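Long-range contacts in nucleoporin NUP170 (Chaetomium thermophilum, PDB 5HAX), which is a nucleoporin that probably serves as a structural scaffold component of the nuclear pore complex, built from a beta-propeller domain and a helical domain: residues P124-K129 with I200-E205; L146-T151 with K158-Y163; V180-G185 with L233-T238. All coordinates share one frame; numbering follows the deposited sequence.

Contact 1. Residues P124-K129 with I200-E205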
loop_
_atom_site.group_PDB
_atom_site.type_symbol
_atom_site.label_atom_id
_atom_site.label_comp_id
_atom_site.label_asym_id
_atom_site.label_seq_id
_atom_site.Cartn_x
_atom_site.Cartn_y
_atom_site.Cartn_z
ATOM N N PRO A 124 -6.983 20.933 9.680
ATOM C CA PRO A 124 -6.712 22.001 8.708
ATOM C C PRO A 124 -7.082 23.378 9.238
ATOM O O PRO A 124 -7.964 23.531 10.085
ATOM C CB PRO A 124 -7.587 21.618 7.510
ATOM C CG PRO A 124 -7.743 20.149 7.617
ATOM C CD PRO A 124 -7.785 19.850 9.087
ATOM N N GLY A 125 -6.389 24.389 8.717
ATOM C CA GLY A 125 -6.675 25.764 9.079
ATOM C C GLY A 125 -6.403 26.102 10.525
ATOM O O GLY A 125 -6.886 27.127 11.013
ATOM N N VAL A 126 -5.644 25.266 11.229
ATOM C CA VAL A 126 -5.276 25.501 12.621
ATOM C C VAL A 126 -3.820 25.933 12.740
ATOM O O VAL A 126 -3.512 26.949 13.363
ATOM C CB VAL A 126 -5.542 24.244 13.480
ATOM C CG1 VAL A 126 -5.120 24.485 14.929
ATOM C CG2 VAL A 126 -7.007 23.842 13.406
ATOM N N PHE A 127 -2.912 25.164 12.149
ATOM C CA PHE A 127 -1.482 25.367 12.302
ATOM C C PHE A 127 -0.870 25.920 11.021
ATOM O O PHE A 127 -1.472 25.883 9.944
ATOM C CB PHE A 127 -0.785 24.056 12.678
ATOM C CG PHE A 127 -1.249 23.476 13.985
ATOM C CD1 PHE A 127 -0.868 24.045 15.188
ATOM C CD2 PHE A 127 -2.058 22.353 14.008
ATOM C CE1 PHE A 127 -1.291 23.509 16.389
ATOM C CE2 PHE A 127 -2.483 21.812 15.206
ATOM C CZ PHE A 127 -2.099 22.392 16.397
ATOM N N VAL A 128 0.346 26.449 11.168
ATOM C CA VAL A 128 1.129 26.859 10.012
ATOM C C VAL A 128 1.307 25.659 9.084
ATOM O O VAL A 128 1.371 24.505 9.524
ATOM C CB VAL A 128 2.486 27.431 10.461
ATOM C CG1 VAL A 128 3.323 26.366 11.168
ATOM C CG2 VAL A 128 3.250 28.005 9.280
ATOM N N LYS A 129 1.383 25.939 7.780
ATOM C CA LYS A 129 1.450 24.867 6.791
ATOM C C LYS A 129 2.653 23.958 7.013
ATOM O O LYS A 129 2.603 22.772 6.667
ATOM C CB LYS A 129 1.496 25.456 5.382
ATOM C CG LYS A 129 0.160 25.466 4.656
ATOM C CD LYS A 129 -0.884 26.297 5.385
ATOM C CE LYS A 129 -1.891 26.891 4.410
ATOM N NZ LYS A 129 -2.499 25.864 3.518
ATOM N N ILE A 200 -10.797 14.300 21.235
ATOM C CA ILE A 200 -10.161 15.553 21.625
ATOM C C ILE A 200 -10.429 16.577 20.531
ATOM O O ILE A 200 -10.129 16.337 19.355
ATOM C CB ILE A 200 -8.651 15.374 21.858
ATOM C CG1 ILE A 200 -8.420 14.485 23.085
ATOM C CG2 ILE A 200 -7.974 16.743 22.036
ATOM C CD1 ILE A 200 -6.978 14.390 23.528
ATOM N N PHE A 201 -10.999 17.711 20.922
ATOM C CA PHE A 201 -11.186 18.855 20.043
ATOM C C PHE A 201 -10.129 19.906 20.352
ATOM O O PHE A 201 -9.687 20.046 21.495
ATOM C CB PHE A 201 -12.577 19.466 20.219
ATOM C CG PHE A 201 -13.700 18.499 19.998
ATOM C CD1 PHE A 201 -14.179 18.251 18.724
ATOM C CD2 PHE A 201 -14.285 17.845 21.067
ATOM C CE1 PHE A 201 -15.217 17.363 18.518
ATOM C CE2 PHE A 201 -15.322 16.959 20.870
ATOM C CZ PHE A 201 -15.791 16.716 19.594
ATOM N N TYR A 202 -9.724 20.648 19.326
ATOM C CA TYR A 202 -8.849 21.786 19.552
ATOM C C TYR A 202 -9.027 22.798 18.431
ATOM O O TYR A 202 -9.374 22.445 17.300
ATOM C CB TYR A 202 -7.377 21.363 19.682
ATOM C CG TYR A 202 -6.759 20.744 18.446
ATOM C CD1 TYR A 202 -6.122 21.532 17.496
ATOM C CD2 TYR A 202 -6.785 19.370 18.246
ATOM C CE1 TYR A 202 -5.544 20.970 16.373
ATOM C CE2 TYR A 202 -6.210 18.800 17.126
ATOM C CZ TYR A 202 -5.590 19.604 16.193
ATOM O OH TYR A 202 -5.018 19.040 15.077
ATOM N N GLN A 203 -8.794 24.065 18.769
ATOM C CA GLN A 203 -8.983 25.171 17.846
ATOM C C GLN A 203 -7.922 26.227 18.118
ATOM O O GLN A 203 -7.302 26.256 19.185
ATOM C CB GLN A 203 -10.384 25.777 17.975
ATOM C CG GLN A 203 -10.689 26.325 19.361
ATOM C CD GLN A 203 -12.125 26.783 19.502
ATOM O OE1 GLN A 203 -12.853 26.895 18.516
ATOM N NE2 GLN A 203 -12.544 27.047 20.735
ATOM N N GLN A 204 -7.730 27.108 17.133
ATOM C CA GLN A 204 -6.679 28.114 17.230
ATOM C C GLN A 204 -7.045 29.219 18.213
ATOM O O GLN A 204 -6.202 29.655 19.004
ATOM C CB GLN A 204 -6.394 28.704 15.848
ATOM C CG GLN A 204 -7.590 29.383 15.196
ATOM C CD GLN A 204 -7.292 29.863 13.789
ATOM O OE1 GLN A 204 -6.703 29.138 12.987
ATOM N NE2 GLN A 204 -7.691 31.093 13.485
ATOM N N GLU A 205 -8.291 29.684 18.184
ATOM C CA GLU A 205 -8.684 30.865 18.940
ATOM C C GLU A 205 -9.060 30.508 20.372
ATOM O O GLU A 205 -9.704 29.486 20.627
ATOM C CB GLU A 205 -9.857 31.573 18.261
ATOM C CG GLU A 205 -9.514 32.147 16.891
ATOM C CD GLU A 205 -10.207 33.470 16.603
ATOM O OE1 GLU A 205 -10.334 34.302 17.528
ATOM O OE2 GLU A 205 -10.620 33.682 15.443
#

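Contact 2. Residues L146-T151 with K158-Y163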
loop_
_atom_site.group_PDB
_atom_site.type_symbol
_atom_site.label_atom_id
_atom_site.label_comp_id
_atom_site.label_asym_id
_atom_site.label_seq_id
_atom_site.Cartn_x
_atom_site.Cartn_y
_atom_site.Cartn_z
ATOM N N LEU A 146 1.371 18.154 20.726
ATOM C CA LEU A 146 2.566 18.860 20.289
ATOM C C LEU A 146 2.562 18.969 18.773
ATOM O O LEU A 146 2.246 18.004 18.071
ATOM C CB LEU A 146 3.846 18.148 20.745
ATOM C CG LEU A 146 4.105 18.074 22.249
ATOM C CD1 LEU A 146 5.403 17.331 22.521
ATOM C CD2 LEU A 146 4.148 19.461 22.865
ATOM N N GLY A 147 2.908 20.153 18.277
ATOM C CA GLY A 147 3.093 20.321 16.850
ATOM C C GLY A 147 4.364 19.641 16.378
ATOM O O GLY A 147 5.369 19.586 17.085
ATOM N N VAL A 148 4.311 19.105 15.161
ATOM C CA VAL A 148 5.428 18.373 14.577
ATOM C C VAL A 148 5.648 18.860 13.153
ATOM O O VAL A 148 4.690 19.089 12.405
ATOM C CB VAL A 148 5.182 16.849 14.587
ATOM C CG1 VAL A 148 6.358 16.116 13.950
ATOM C CG2 VAL A 148 4.946 16.359 16.005
ATOM N N SER A 149 6.917 19.012 12.783
ATOM C CA SER A 149 7.322 19.315 11.414
ATOM C C SER A 149 8.325 18.252 10.989
ATOM O O SER A 149 9.460 18.239 11.477
ATOM C CB SER A 149 7.928 20.716 11.308
ATOM O OG SER A 149 8.179 21.056 9.955
ATOM N N ALA A 150 7.904 17.358 10.094
ATOM C CA ALA A 150 8.727 16.250 9.612
ATOM C C ALA A 150 9.102 16.542 8.162
ATOM O O ALA A 150 8.562 15.949 7.227
ATOM C CB ALA A 150 7.988 14.927 9.751
ATOM N N THR A 151 10.054 17.466 7.977
ATOM C CA THR A 151 10.477 17.852 6.635
ATOM C C THR A 151 11.605 16.941 6.151
ATOM O O THR A 151 12.542 16.664 6.904
ATOM C CB THR A 151 10.946 19.302 6.614
ATOM O OG1 THR A 151 11.976 19.489 7.594
ATOM C CG2 THR A 151 9.784 20.240 6.919
ATOM N N LYS A 158 13.248 12.018 7.447
ATOM C CA LYS A 158 12.600 13.264 7.833
ATOM C C LYS A 158 13.311 13.905 9.021
ATOM O O LYS A 158 13.715 13.224 9.967
ATOM C CB LYS A 158 11.130 13.006 8.177
ATOM C CG LYS A 158 10.356 12.201 7.128
ATOM C CD LYS A 158 10.062 13.017 5.878
ATOM C CE LYS A 158 9.603 12.128 4.726
ATOM N NZ LYS A 158 8.428 11.281 5.079
ATOM N N SER A 159 13.468 15.227 8.961
ATOM C CA SER A 159 13.972 16.012 10.083
ATOM C C SER A 159 12.794 16.413 10.959
ATOM O O SER A 159 11.839 17.029 10.474
ATOM C CB SER A 159 14.722 17.250 9.591
ATOM O OG SER A 159 14.957 18.153 10.657
ATOM N N LEU A 160 12.865 16.080 12.244
ATOM C CA LEU A 160 11.737 16.218 13.158
ATOM C C LEU A 160 12.034 17.303 14.186
ATOM O O LEU A 160 13.027 17.217 14.917
ATOM C CB LEU A 160 11.444 14.885 13.847
ATOM C CG LEU A 160 10.058 14.755 14.479
ATOM C CD1 LEU A 160 9.610 13.305 14.456
ATOM C CD2 LEU A 160 10.055 15.292 15.901
ATOM N N THR A 161 11.168 18.314 14.239
ATOM C CA THR A 161 11.236 19.381 15.228
ATOM C C THR A 161 9.868 19.537 15.879
ATOM O O THR A 161 8.838 19.422 15.209
ATOM C CB THR A 161 11.672 20.709 14.598
ATOM O OG1 THR A 161 10.768 21.063 13.543
ATOM C CG2 THR A 161 13.083 20.597 14.038
ATOM N N LEU A 162 9.865 19.810 17.181
ATOM C CA LEU A 162 8.651 19.832 17.983
ATOM C C LEU A 162 8.271 21.261 18.352
ATOM O O LEU A 162 9.135 22.116 18.566
ATOM C CB LEU A 162 8.831 18.997 19.253
ATOM C CG LEU A 162 9.189 17.530 19.008
ATOM C CD1 LEU A 162 9.594 16.852 20.306
ATOM C CD2 LEU A 162 8.025 16.797 18.359
ATOM N N TYR A 163 6.962 21.505 18.427
ATOM C CA TYR A 163 6.406 22.807 18.766
ATOM C C TYR A 163 5.418 22.659 19.912
ATOM O O TYR A 163 4.589 21.744 19.912
ATOM C CB TYR A 163 5.687 23.444 17.569
ATOM C CG TYR A 163 6.574 23.731 16.382
ATOM C CD1 TYR A 163 6.938 25.031 16.064
ATOM C CD2 TYR A 163 7.038 22.705 15.572
ATOM C CE1 TYR A 163 7.747 25.302 14.978
ATOM C CE2 TYR A 163 7.847 22.964 14.483
ATOM C CZ TYR A 163 8.198 24.265 14.190
ATOM O OH TYR A 163 9.004 24.528 13.106
#

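Contact 3. Residues V180-G185 with L233-T238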
loop_
_atom_site.group_PDB
_atom_site.type_symbol
_atom_site.label_atom_id
_atom_site.label_comp_id
_atom_site.label_asym_id
_atom_site.label_seq_id
_atom_site.Cartn_x
_atom_site.Cartn_y
_atom_site.Cartn_z
ATOM N N VAL A 180 -5.912 7.128 17.779
ATOM C CA VAL A 180 -5.966 7.062 16.324
ATOM C C VAL A 180 -6.412 8.415 15.788
ATOM O O VAL A 180 -7.139 9.160 16.452
ATOM C CB VAL A 180 -6.909 5.942 15.824
ATOM C CG1 VAL A 180 -6.369 4.581 16.231
ATOM C CG2 VAL A 180 -8.325 6.148 16.350
ATOM N N GLY A 181 -5.962 8.724 14.579
ATOM C CA GLY A 181 -6.296 9.980 13.939
ATOM C C GLY A 181 -6.893 9.757 12.567
ATOM O O GLY A 181 -6.557 8.803 11.866
ATOM N N THR A 182 -7.795 10.660 12.191
ATOM C CA THR A 182 -8.413 10.632 10.876
ATOM C C THR A 182 -7.663 11.543 9.909
ATOM O O THR A 182 -6.818 12.354 10.296
ATOM C CB THR A 182 -9.879 11.062 10.943
ATOM O OG1 THR A 182 -9.955 12.465 11.229
ATOM C CG2 THR A 182 -10.636 10.277 12.006
ATOM N N LYS A 183 -8.001 11.400 8.627
ATOM C CA LYS A 183 -7.415 12.234 7.584
ATOM C C LYS A 183 -7.584 13.718 7.882
ATOM O O LYS A 183 -6.710 14.523 7.542
ATOM C CB LYS A 183 -8.061 11.889 6.243
ATOM C CG LYS A 183 -7.289 12.350 5.025
ATOM C CD LYS A 183 -7.936 11.861 3.730
ATOM C CE LYS A 183 -9.319 12.468 3.508
ATOM N NZ LYS A 183 -10.424 11.679 4.132
ATOM N N ASP A 184 -8.689 14.095 8.524
ATOM C CA ASP A 184 -9.016 15.488 8.799
ATOM C C ASP A 184 -8.487 15.973 10.145
ATOM O O ASP A 184 -8.787 17.104 10.540
ATOM C CB ASP A 184 -10.533 15.689 8.748
ATOM C CG ASP A 184 -11.127 15.320 7.401
ATOM O OD1 ASP A 184 -10.484 15.602 6.368
ATOM O OD2 ASP A 184 -12.236 14.747 7.378
ATOM N N GLY A 185 -7.726 15.150 10.860
ATOM C CA GLY A 185 -7.133 15.560 12.116
ATOM C C GLY A 185 -7.951 15.267 13.356
ATOM O O GLY A 185 -7.569 15.715 14.444
ATOM N N LEU A 233 -8.193 0.367 18.493
ATOM C CA LEU A 233 -9.042 1.263 17.717
ATOM C C LEU A 233 -8.546 1.306 16.277
ATOM O O LEU A 233 -7.340 1.243 16.026
ATOM C CB LEU A 233 -9.040 2.694 18.290
ATOM C CG LEU A 233 -9.809 2.996 19.577
ATOM C CD1 LEU A 233 -9.722 4.484 19.878
ATOM C CD2 LEU A 233 -11.261 2.566 19.467
ATOM N N TYR A 234 -9.482 1.428 15.329
ATOM C CA TYR A 234 -9.157 1.351 13.905
ATOM C C TYR A 234 -10.039 2.302 13.105
ATOM O O TYR A 234 -11.258 2.326 13.292
ATOM C CB TYR A 234 -9.328 -0.087 13.394
ATOM C CG TYR A 234 -8.759 -1.137 14.329
ATOM C CD1 TYR A 234 -9.511 -1.627 15.389
ATOM C CD2 TYR A 234 -7.474 -1.634 14.154
ATOM C CE1 TYR A 234 -9.000 -2.578 16.248
ATOM C CE2 TYR A 234 -6.953 -2.587 15.008
ATOM C CZ TYR A 234 -7.723 -3.056 16.053
ATOM O OH TYR A 234 -7.221 -4.004 16.911
ATOM N N VAL A 235 -9.423 3.060 12.193
ATOM C CA VAL A 235 -10.099 4.099 11.415
ATOM C C VAL A 235 -10.184 3.665 9.957
ATOM O O VAL A 235 -9.257 3.042 9.426
ATOM C CB VAL A 235 -9.356 5.449 11.522
ATOM C CG1 VAL A 235 -9.983 6.492 10.595
ATOM C CG2 VAL A 235 -9.347 5.945 12.957
ATOM N N ASP A 236 -11.296 4.012 9.304
ATOM C CA ASP A 236 -11.433 3.895 7.850
ATOM C C ASP A 236 -12.024 5.202 7.326
ATOM O O ASP A 236 -13.244 5.400 7.358
ATOM C CB ASP A 236 -12.295 2.699 7.456
ATOM C CG ASP A 236 -12.389 2.523 5.947
ATOM O OD1 ASP A 236 -11.655 3.226 5.217
ATOM O OD2 ASP A 236 -13.186 1.676 5.491
ATOM N N ASP A 237 -11.149 6.082 6.830
ATOM C CA ASP A 237 -11.578 7.388 6.338
ATOM C C ASP A 237 -12.473 7.275 5.110
ATOM O O ASP A 237 -13.364 8.109 4.922
ATOM C CB ASP A 237 -10.358 8.248 6.008
ATOM C CG ASP A 237 -9.570 8.648 7.239
ATOM O OD1 ASP A 237 -10.185 9.115 8.219
ATOM O OD2 ASP A 237 -8.330 8.493 7.228
ATOM N N THR A 238 -12.254 6.263 4.266
ATOM C CA THR A 238 -13.028 6.136 3.035
ATOM C C THR A 238 -14.504 5.884 3.306
ATOM O O THR A 238 -15.333 6.116 2.419
ATOM C CB THR A 238 -12.471 5.004 2.166
ATOM O OG1 THR A 238 -12.733 3.737 2.787
ATOM C CG2 THR A 238 -10.968 5.170 1.953
HETATM O O HOH W 1 -6.524 8.138 9.264
#

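Contact 1. Residues P124-K129 with I200-E205
Two neighbouring blades of the beta-propeller meet here: the loop between strands 114-120 and 133-139 of one blade packs against the end of strand 198-202 in the next. Gly125, with its positive phi of 65°, turns the loop so that Val126 follows it into the interface, where the CA atoms of Val126 and Gln204 are 5.5 Å apart. Val126 holds CG1 anti to its backbone N, and this methyl does double duty. It approaches the edge of the Tyr202 ring, near the ring plane, with CG1 3.8 Å from Tyr202 CE1, and it also sits over the centre of the Phe127 ring. Phe127 comes next, and its ring meets Tyr202 rim to rim, the planes inclined at 40° and the centroids 5.7 Å apart. The two rings come closest at Phe127 CE2 and Tyr202 CE1, 3.4 Å apart, with Tyr202 OH in plane at the Phe127 edge. Tyr202 reaches it with CG tucked between its own backbone N and carbonyl carbon (chi1 64°), while its hydroxyl is held by a hydrogen bond with Lys123 N. Met167 packs on both rings. The chain of another protein also packs on Phe127, and beyond the rings the backbone of Val128 is hydrogen-bonded to that chain.

Contact 2. Residues L146-T151 with K158-Y163
The two strands run antiparallel with their axes at 155°, in register from Gly147 opposite Tyr163 to Thr151 opposite Ser159, and six backbone hydrogen bonds tie the three hydrogen-bonded pairs together. At Gly147 both bonds are short: Gly147 N lies 2.8 Å from Tyr163 O, in the carbonyl plane on a lone pair, whereas Tyr163 N meets Gly147 O from above its carbonyl plane. At the far end Ser159 N gives a nearly straight bond to Thr151 O (2.7 Å, 166°), but its counterpart from Thr151 N to Ser159 O is weak. This is the beta hairpin that forms the last two strands of a four-stranded propeller blade, and at Leu162 and Tyr163 a parallel strand from the chain of another protein extends the sheet. Val148, Ala150, Leu160 and Leu162 share one apolar face. There Val148 and Leu162 lie side by side, Val148 CG2 3.9 Å from Leu162 CD2, while Val148 CG1 touches Leu160 CG at 4.0 Å. On the other face the Tyr163 ring turns its edge to Gly147, whose carbonyl O lies in the ring plane, and Tyr163 CE2 comes within 3.9 Å of Ser149 CB. Ser149 turns OG anti to its own backbone N, and that hydroxyl is hydrogen-bonded with Thr130 O.

Contact 3. Residues V180-G185 with L233-T238
Val180 makes the tight end of this contact, pressing both of its methyls onto strand 230-236. Its CG2 runs alongside Val235, the two side chains pointing opposite ways, and comes 3.5 Å from Val235 CG2; its CG1 rests 3.9 Å from Leu233 CB and also touches the Leu233 carbonyl oxygen. Leu242 of the adjoining strand packs on both valines, and Phe188 packs on Val180. The two backbones head the same way, 4° apart, yet no backbone hydrogen bond joins them. Each strand is the first of its own four-stranded antiparallel sheet, consistent with the innermost strands of consecutive beta-propeller blades, which meet through side chains instead of a shared sheet.

Further along, the packing gives way to polar contacts around Asp237, on the more exposed side. Thr182 to Gly185 form a type I turn, closed by Gly185 N to Thr182 O at 3.0 Å, and the Lys183 N-H is directed at the neighbouring blade. Lys183 N meets Asp237 OD1 at 3.2 Å, nearly straight (169°) but from above the carboxylate plane. A water donates one hydrogen bond to Asp237 OD2, its O 2.7 Å away, and another to Gly181 O. An alanine at Asp237 would remove the carboxylate, and would probably cost the Lys183 N-H its acceptor and break the water bridge to Gly181. The side-chain charges are opposite but do not meet: Lys183 NZ, at the end of a chain bent at chi3 and chi4, stays 4.8 Å from Asp237 OD1.

In the fold
The three contacts step through consecutive blades of the propeller. Contact 2 lies within one blade and is largely buried; its two segments are neighbouring strands of one sheet, so backbone hydrogen bonding dominates. Contact 1 takes a loop of that same blade to the sheet that follows; its middle is buried too, but aromatic and apolar packing does the work. Contact 3 joins that second sheet to a third, and is only partly buried, with apolar packing passing into a carboxylate and water link. Contacts 1 and 3 therefore share a sheet, and they touch, with Pro124 CD 3.3 Å from Asp184 O. Contacts 2 and 3 stay about 11 Å apart at their nearest atoms. Contacts 1 and 2 both border the chain of another protein.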